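Local coordinates for helix-turn-helix transcriptional regulator (Pseudomonas aeruginosa, PDB 5XHX), which probably binds DNA and regulates transcription as a LuxR-family regulator, the present chain being its N-terminal ligand-binding domain, at residues Leu48-Ile57 and Tyr77-Tyr88. Numbering follows the deposited sequence.
Sequences LIFSDSSPLI and YITGLYLQDPFY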
loop_
_atom_site.group_PDB
_atom_site.type_symbol
_atom_site.label_atom_id
_atom_site.label_comp_id
_atom_site.label_asym_id
_atom_site.label_seq_id
_atom_site.Cartn_x
_atom_site.Cartn_y
_atom_site.Cartn_z
ATOM N N LEU A 48 11.759 13.824 3.105
ATOM C CA LEU A 48 13.210 13.941 3.016
ATOM C C LEU A 48 13.866 12.805 3.788
ATOM O O LEU A 48 13.252 12.175 4.653
ATOM C CB LEU A 48 13.697 15.315 3.535
ATOM C CG LEU A 48 13.548 15.765 5.000
ATOM C CD1 LEU A 48 14.230 17.150 5.225
ATOM C CD2 LEU A 48 12.067 15.850 5.449
ATOM N N ILE A 49 15.139 12.564 3.479
ATOM C CA ILE A 49 15.937 11.574 4.186
ATOM C C ILE A 49 17.078 12.293 4.891
ATOM O O ILE A 49 17.900 12.953 4.242
ATOM C CB ILE A 49 16.459 10.483 3.240
ATOM C CG1 ILE A 49 15.271 9.761 2.571
ATOM C CG2 ILE A 49 17.358 9.514 3.995
ATOM C CD1 ILE A 49 15.694 8.776 1.443
ATOM N N PHE A 50 17.095 12.199 6.220
ATOM C CA PHE A 50 18.210 12.662 7.028
ATOM C C PHE A 50 19.262 11.556 7.128
ATOM O O PHE A 50 18.952 10.361 7.043
ATOM C CB PHE A 50 17.743 13.041 8.437
ATOM C CG PHE A 50 16.869 14.266 8.504
ATOM C CD1 PHE A 50 17.215 15.433 7.845
ATOM C CD2 PHE A 50 15.700 14.251 9.262
ATOM C CE1 PHE A 50 16.412 16.577 7.945
ATOM C CE2 PHE A 50 14.887 15.380 9.363
ATOM C CZ PHE A 50 15.240 16.551 8.719
ATOM N N SER A 51 20.509 11.965 7.333
ATOM C CA SER A 51 21.620 11.032 7.459
ATOM C C SER A 51 22.785 11.773 8.101
ATOM O O SER A 51 22.621 12.874 8.637
ATOM C CB SER A 51 22.008 10.451 6.097
ATOM O OG SER A 51 22.698 11.420 5.316
ATOM N N ASP A 52 23.974 11.172 8.035
ATOM C CA ASP A 52 25.178 11.858 8.488
ATOM C C ASP A 52 25.748 12.800 7.431
ATOM O O ASP A 52 26.752 13.462 7.701
ATOM C CB ASP A 52 26.243 10.848 8.926
ATOM C CG ASP A 52 25.880 10.131 10.214
ATOM O OD1 ASP A 52 25.000 10.617 10.968
ATOM O OD2 ASP A 52 26.476 9.070 10.479
ATOM N N SER A 53 25.138 12.882 6.246
ATOM C CA SER A 53 25.482 13.940 5.300
ATOM C C SER A 53 24.291 14.865 5.039
ATOM O O SER A 53 23.359 14.920 5.848
ATOM C CB SER A 53 26.019 13.338 3.994
ATOM O OG SER A 53 25.096 12.429 3.413
ATOM N N SER A 54 24.328 15.612 3.936
ATOM C CA SER A 54 23.267 16.568 3.635
ATOM C C SER A 54 21.924 15.853 3.518
ATOM O O SER A 54 21.876 14.720 3.021
ATOM C CB SER A 54 23.546 17.301 2.317
ATOM O OG SER A 54 24.494 18.339 2.490
ATOM N N PRO A 55 20.826 16.492 3.931
ATOM C CA PRO A 55 19.490 15.913 3.708
ATOM C C PRO A 55 19.185 15.792 2.229
ATOM O O PRO A 55 19.497 16.685 1.437
ATOM C CB PRO A 55 18.536 16.924 4.362
ATOM C CG PRO A 55 19.392 17.763 5.264
ATOM C CD PRO A 55 20.766 17.774 4.647
ATOM N N LEU A 56 18.532 14.693 1.868
ATOM C CA LEU A 56 18.036 14.479 0.515
ATOM C C LEU A 56 16.540 14.781 0.505
ATOM O O LEU A 56 15.745 14.061 1.127
ATOM C CB LEU A 56 18.327 13.050 0.063
ATOM C CG LEU A 56 17.824 12.633 -1.317
ATOM C CD1 LEU A 56 18.343 13.579 -2.406
ATOM C CD2 LEU A 56 18.256 11.199 -1.609
ATOM N N ILE A 57 16.158 15.845 -0.188
ATOM C CA ILE A 57 14.761 16.244 -0.293
ATOM C C ILE A 57 14.128 15.444 -1.421
ATOM O O ILE A 57 14.503 15.597 -2.589
ATOM C CB ILE A 57 14.630 17.751 -0.554
ATOM C CG1 ILE A 57 15.422 18.550 0.488
ATOM C CG2 ILE A 57 13.155 18.160 -0.590
ATOM C CD1 ILE A 57 14.783 18.591 1.842
ATOM N N TYR A 77 19.144 25.343 3.594
ATOM C CA TYR A 77 18.741 24.243 4.459
ATOM C C TYR A 77 19.644 23.040 4.232
ATOM O O TYR A 77 20.244 22.508 5.172
ATOM C CB TYR A 77 17.265 23.882 4.206
ATOM C CG TYR A 77 16.778 22.793 5.128
ATOM C CD1 TYR A 77 16.369 23.084 6.418
ATOM C CD2 TYR A 77 16.749 21.482 4.717
ATOM C CE1 TYR A 77 15.933 22.099 7.271
ATOM C CE2 TYR A 77 16.312 20.472 5.573
ATOM C CZ TYR A 77 15.910 20.785 6.841
ATOM O OH TYR A 77 15.489 19.794 7.700
ATOM N N ILE A 78 19.786 22.630 2.973
ATOM C CA ILE A 78 20.528 21.416 2.649
ATOM C C ILE A 78 22.003 21.528 3.048
ATOM O O ILE A 78 22.603 20.550 3.521
ATOM C CB ILE A 78 20.353 21.096 1.158
ATOM C CG1 ILE A 78 18.899 20.671 0.890
ATOM C CG2 ILE A 78 21.323 20.018 0.698
ATOM C CD1 ILE A 78 18.612 20.409 -0.582
ATOM N N THR A 79 22.613 22.708 2.877
ATOM C CA THR A 79 24.057 22.819 3.115
ATOM C C THR A 79 24.396 23.246 4.535
ATOM O O THR A 79 25.576 23.469 4.834
ATOM C CB THR A 79 24.717 23.803 2.131
ATOM O OG1 THR A 79 24.182 25.116 2.345
ATOM C CG2 THR A 79 24.473 23.379 0.705
ATOM N N GLY A 80 23.418 23.349 5.433
ATOM C CA GLY A 80 23.797 23.649 6.801
ATOM C C GLY A 80 22.706 23.976 7.792
ATOM O O GLY A 80 22.793 23.575 8.953
ATOM N N LEU A 81 21.682 24.721 7.372
ATOM C CA LEU A 81 20.647 25.115 8.323
ATOM C C LEU A 81 19.886 23.913 8.889
ATOM O O LEU A 81 19.367 23.988 10.003
ATOM C CB LEU A 81 19.659 26.086 7.671
ATOM C CG LEU A 81 20.116 27.531 7.509
ATOM C CD1 LEU A 81 19.025 28.325 6.788
ATOM C CD2 LEU A 81 20.424 28.140 8.874
ATOM N N TYR A 82 19.827 22.798 8.159
ATOM C CA TYR A 82 19.168 21.600 8.690
ATOM C C TYR A 82 19.788 21.129 9.991
ATOM O O TYR A 82 19.135 20.402 10.754
ATOM C CB TYR A 82 19.236 20.450 7.685
ATOM C CG TYR A 82 20.571 19.729 7.696
ATOM C CD1 TYR A 82 21.622 20.171 6.903
ATOM C CD2 TYR A 82 20.783 18.602 8.496
ATOM C CE1 TYR A 82 22.849 19.514 6.902
ATOM C CE2 TYR A 82 22.019 17.945 8.511
ATOM C CZ TYR A 82 23.041 18.398 7.704
ATOM O OH TYR A 82 24.266 17.743 7.681
ATOM N N LEU A 83 21.054 21.483 10.243
ATOM C CA LEU A 83 21.693 21.107 11.501
ATOM C C LEU A 83 20.991 21.716 12.704
ATOM O O LEU A 83 21.097 21.178 13.814
ATOM C CB LEU A 83 23.172 21.520 11.490
ATOM C CG LEU A 83 24.019 20.723 10.492
ATOM C CD1 LEU A 83 25.453 21.321 10.309
ATOM C CD2 LEU A 83 24.081 19.265 10.956
ATOM N N GLN A 84 20.308 22.846 12.520
ATOM C CA GLN A 84 19.538 23.494 13.584
ATOM C C GLN A 84 18.070 23.073 13.571
ATOM O O GLN A 84 17.274 23.581 14.376
ATOM C CB GLN A 84 19.626 25.028 13.443
ATOM C CG GLN A 84 21.088 25.584 13.418
ATOM C CD GLN A 84 21.194 26.946 12.711
ATOM O OE1 GLN A 84 20.239 27.736 12.697
ATOM N NE2 GLN A 84 22.366 27.232 12.147
ATOM N N ASP A 85 17.689 22.187 12.661
ATOM C CA ASP A 85 16.302 21.742 12.597
ATOM C C ASP A 85 16.089 20.731 13.712
ATOM O O ASP A 85 16.698 19.650 13.691
ATOM C CB ASP A 85 16.004 21.140 11.229
ATOM C CG ASP A 85 14.540 20.679 11.076
ATOM O OD1 ASP A 85 13.805 20.612 12.078
ATOM O OD2 ASP A 85 14.160 20.338 9.940
ATOM N N PRO A 86 15.240 21.037 14.697
ATOM C CA PRO A 86 14.986 20.059 15.775
ATOM C C PRO A 86 14.560 18.689 15.257
ATOM O O PRO A 86 14.836 17.669 15.904
ATOM C CB PRO A 86 13.887 20.730 16.619
ATOM C CG PRO A 86 13.330 21.840 15.786
ATOM C CD PRO A 86 14.432 22.260 14.832
ATOM N N PHE A 87 13.953 18.627 14.075
ATOM C CA PHE A 87 13.541 17.333 13.543
ATOM C C PHE A 87 14.716 16.547 12.970
ATOM O O PHE A 87 14.679 15.308 12.963
ATOM C CB PHE A 87 12.444 17.527 12.498
ATOM C CG PHE A 87 11.113 17.871 13.112
ATOM C CD1 PHE A 87 10.299 16.861 13.613
ATOM C CD2 PHE A 87 10.698 19.194 13.239
ATOM C CE1 PHE A 87 9.067 17.165 14.199
ATOM C CE2 PHE A 87 9.461 19.504 13.846
ATOM C CZ PHE A 87 8.656 18.483 14.316
ATOM N N TYR A 88 15.768 17.229 12.503
ATOM C CA TYR A 88 16.984 16.495 12.152
ATOM C C TYR A 88 17.648 15.934 13.401
ATOM O O TYR A 88 18.070 14.777 13.426
ATOM C CB TYR A 88 17.973 17.377 11.396
ATOM C CG TYR A 88 19.375 16.786 11.437
ATOM C CD1 TYR A 88 19.695 15.665 10.668
ATOM C CD2 TYR A 88 20.349 17.305 12.274
ATOM C CE1 TYR A 88 20.963 15.106 10.698
ATOM C CE2 TYR A 88 21.648 16.743 12.315
ATOM C CZ TYR A 88 21.933 15.641 11.521
ATOM O OH TYR A 88 23.172 15.052 11.527
HETATM O O HOH W 1 24.274 15.296 8.764
#
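Leu48 opens the contact by laying CD1 across the hydroxyl end of Tyr77, 3.9 Å from Tyr77 CE2. Leu48 CG also lies over one face of the Phe50 ring; Tyr88 covers the opposite face, with Tyr88 CA 3.8 Å from the Phe50 centroid. The Tyr88 ring meets that face edge-on in a T-shaped pair, planes at 75°, while Tyr77 OH lies in plane at the Phe50 edge. Tyr77, extended away from its own backbone N (chi1 -177°), donates to the anti lone pair of Asp85 OD2 (OH to OD2 2.7 Å); Asp85 OD1 caps the helix beginning at Pro86 by accepting from Phe87 N. Ser51 O takes a hydrogen bond from a water that also bonds Tyr82 OH and Tyr88 OH. Ser54 OG donates to Ile78 O (3.1 Å) from above the carbonyl plane. Pro55 sets CD squarely over the Tyr82 ring, 3.5 Å from its centroid, a CH-pi contact. Ile57 CG1 finishes the row against Ile78 CD1 at 3.8 Å. The hairpin of strands 44-50 and 56-60 thus meets helices 72-81 and 86-92 through a mainly apolar interface that can bury three tyrosines because Asp85 and the shared water satisfy their hydroxyls.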